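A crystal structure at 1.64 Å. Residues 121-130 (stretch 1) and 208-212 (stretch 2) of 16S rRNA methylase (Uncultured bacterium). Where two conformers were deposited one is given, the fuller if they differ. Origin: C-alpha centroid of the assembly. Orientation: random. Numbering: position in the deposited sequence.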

# COMPACT_ATOMS: atom_id res chain seq x y z
N ILE A 121 5.05 -8.03 4.97
CA ILE A 121 4.64 -7.94 3.56
C ILE A 121 4.14 -9.30 3.07
O ILE A 121 3.04 -9.42 2.52
CB ILE A 121 5.80 -7.42 2.71
CG1 ILE A 121 6.11 -5.97 3.09
CG2 ILE A 121 5.48 -7.51 1.22
CD1 ILE A 121 7.37 -5.44 2.44
N SER A 122 4.95 -10.34 3.25
CA SER A 122 4.53 -11.65 2.78
C SER A 122 3.35 -12.18 3.59
O SER A 122 2.53 -12.92 3.06
CB SER A 122 5.71 -12.63 2.84
OG SER A 122 5.65 -13.53 1.75
N ASN A 123 3.25 -11.80 4.86
CA ASN A 123 2.18 -12.34 5.70
C ASN A 123 0.85 -11.64 5.49
O ASN A 123 -0.19 -12.22 5.83
CB ASN A 123 2.59 -12.31 7.17
CG ASN A 123 3.57 -13.43 7.53
OD1 ASN A 123 4.11 -14.09 6.64
ND2 ASN A 123 3.79 -13.65 8.81
N ILE A 124 0.83 -10.42 4.95
CA ILE A 124 -0.44 -9.86 4.53
C ILE A 124 -0.98 -10.59 3.30
O ILE A 124 -2.20 -10.77 3.15
CB ILE A 124 -0.26 -8.35 4.25
CG1 ILE A 124 0.01 -7.59 5.56
CG2 ILE A 124 -1.49 -7.76 3.52
CD1 ILE A 124 0.48 -6.13 5.33
N LEU A 125 -0.09 -11.05 2.42
CA LEU A 125 -0.48 -11.57 1.12
C LEU A 125 -0.98 -13.01 1.21
O LEU A 125 -0.45 -13.81 1.97
CB LEU A 125 0.70 -11.52 0.15
CG LEU A 125 1.02 -10.15 -0.42
CD1 LEU A 125 2.36 -10.19 -1.13
CD2 LEU A 125 -0.10 -9.78 -1.37
N LYS A 126 -1.98 -13.32 0.38
CA LYS A 126 -2.31 -14.71 0.09
C LYS A 126 -1.17 -15.34 -0.71
O LYS A 126 -0.35 -14.64 -1.31
CB LYS A 126 -3.61 -14.81 -0.70
CG LYS A 126 -4.84 -14.26 -0.02
CD LYS A 126 -6.05 -14.56 -0.87
CE LYS A 126 -7.34 -14.26 -0.15
NZ LYS A 126 -8.50 -14.65 -0.99
N SER A 127 -1.15 -16.68 -0.75
CA SER A 127 -0.01 -17.38 -1.33
C SER A 127 0.29 -16.92 -2.75
O SER A 127 1.45 -16.69 -3.11
CB SER A 127 -0.24 -18.90 -1.27
OG SER A 127 -1.42 -19.26 -1.96
N ASN A 128 -0.74 -16.74 -3.57
CA ASN A 128 -0.52 -16.30 -4.94
C ASN A 128 -0.73 -14.79 -5.10
O ASN A 128 -1.12 -14.34 -6.18
CB ASN A 128 -1.41 -17.08 -5.91
CG ASN A 128 -0.82 -17.16 -7.30
OD1 ASN A 128 0.38 -16.94 -7.49
ND2 ASN A 128 -1.66 -17.48 -8.28
N GLY A 129 -0.48 -14.02 -4.05
CA GLY A 129 -0.72 -12.59 -4.10
C GLY A 129 0.38 -11.83 -4.80
O GLY A 129 1.48 -12.35 -5.03
N ILE A 130 0.07 -10.59 -5.16
CA ILE A 130 0.98 -9.68 -5.84
C ILE A 130 1.24 -8.48 -4.94
O ILE A 130 0.30 -7.93 -4.35
CB ILE A 130 0.41 -9.21 -7.20
CG1 ILE A 130 0.27 -10.38 -8.17
CG2 ILE A 130 1.27 -8.09 -7.79
CD1 ILE A 130 1.46 -11.30 -8.17
N LYS A 208 6.67 -4.54 -9.13
CA LYS A 208 5.72 -5.59 -8.77
C LYS A 208 6.46 -6.87 -8.47
O LYS A 208 7.50 -7.17 -9.06
CB LYS A 208 4.70 -5.84 -9.89
CG LYS A 208 3.84 -4.60 -10.15
CD LYS A 208 2.71 -4.86 -11.14
CE LYS A 208 1.86 -3.60 -11.31
NZ LYS A 208 0.82 -3.75 -12.37
N PHE A 209 5.91 -7.63 -7.52
CA PHE A 209 6.53 -8.85 -7.04
C PHE A 209 5.47 -9.92 -6.85
O PHE A 209 4.28 -9.63 -6.70
CB PHE A 209 7.25 -8.66 -5.69
CG PHE A 209 8.17 -7.46 -5.64
CD1 PHE A 209 7.68 -6.19 -5.41
CD2 PHE A 209 9.53 -7.63 -5.79
CE1 PHE A 209 8.52 -5.11 -5.35
CE2 PHE A 209 10.38 -6.56 -5.73
CZ PHE A 209 9.87 -5.29 -5.51
N LYS A 210 5.93 -11.16 -6.87
CA LYS A 210 5.16 -12.26 -6.31
C LYS A 210 5.98 -12.90 -5.19
O LYS A 210 7.16 -12.61 -5.00
CB LYS A 210 4.77 -13.28 -7.38
CG LYS A 210 5.92 -13.77 -8.22
CD LYS A 210 5.44 -14.83 -9.21
CE LYS A 210 6.55 -15.28 -10.14
NZ LYS A 210 6.08 -16.36 -11.07
N LYS A 211 5.33 -13.76 -4.41
CA LYS A 211 6.05 -14.43 -3.34
C LYS A 211 7.07 -15.41 -3.90
O LYS A 211 6.86 -16.05 -4.94
CB LYS A 211 5.09 -15.19 -2.44
CG LYS A 211 4.18 -14.32 -1.64
CD LYS A 211 3.45 -15.20 -0.66
CE LYS A 211 2.69 -14.40 0.34
NZ LYS A 211 2.34 -15.29 1.48
N MET A 212 8.18 -15.54 -3.19
CA MET A 212 9.19 -16.49 -3.61
C MET A 212 8.79 -17.89 -3.17
O MET A 212 7.96 -18.06 -2.29
CB MET A 212 10.55 -16.13 -3.03
CG MET A 212 11.10 -14.84 -3.57
SD MET A 212 12.70 -14.54 -2.83
CE MET A 212 13.63 -15.94 -3.47
O HOH W 1 2.69 -14.52 -4.69

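Lys211 contributes the largest share of the contact, 125 Å² of the 376 Å² counted over both stretches: its side chain points toward stretch 1 and lies along the segment where a helix gives way to a short strand and a turn. In the last turn of the helix, Ser122 offers its backbone oxygen. Lys211 NZ donates to Ser122 O at 2.9 Å, and the same oxygen also receives a weak bond from the backbone, Leu125 N to Ser122 O at 3.3 Å. The small side chain of Ser122 lies beside the lysine, with Ser122 OG 3.4 Å from Lys211 CE; the hydroxyl itself is hydrogen-bonded elsewhere in the structure. Ile121, Asn123 and Ile124 make no contact with stretch 2. Leu125, the first residue to leave helical geometry, supplies the second acceptor, Leu125 O, 3.2 Å from Lys211 NZ. Its buried side chain also packs against the lysine, Leu125 CB lying 3.5 Å from Lys211 CE, so the aliphatic chain of Lys211 runs past Leu125 and backbone oxygens, and its ammonium ends on two carbonyl oxygens. The lysine reaches them nearly extended, chi1 m and the remaining chi angles t. Lys126 opens a type I turn closed by Gly129 N to Lys126 O at 2.8 Å; its side chain and that of Ser127 point away, leaving backbone against the lysine, with Ser127 O 3.5 Å from Lys211 CD. Water 1 joins the two backbones: it donates to Ser127 O (3.0 Å) and Gly129 O (2.5 Å) and accepts from Lys211 N (2.8 Å). Glycine suits position 129, where a CB would come within 2.7 Å of Leu125 CD2. At Ile130 the chains run antiparallel, and Ile130 pairs loosely with Lys210; Ile130 CA makes a CA-H...O contact with Phe209 O at 3.4 Å. Ile130 and Lys210 share a sheet face, where Ile130 CD1 lies 3.9 Å from Lys210 CB, placing a branched aliphatic chain beside the base of an exposed lysine.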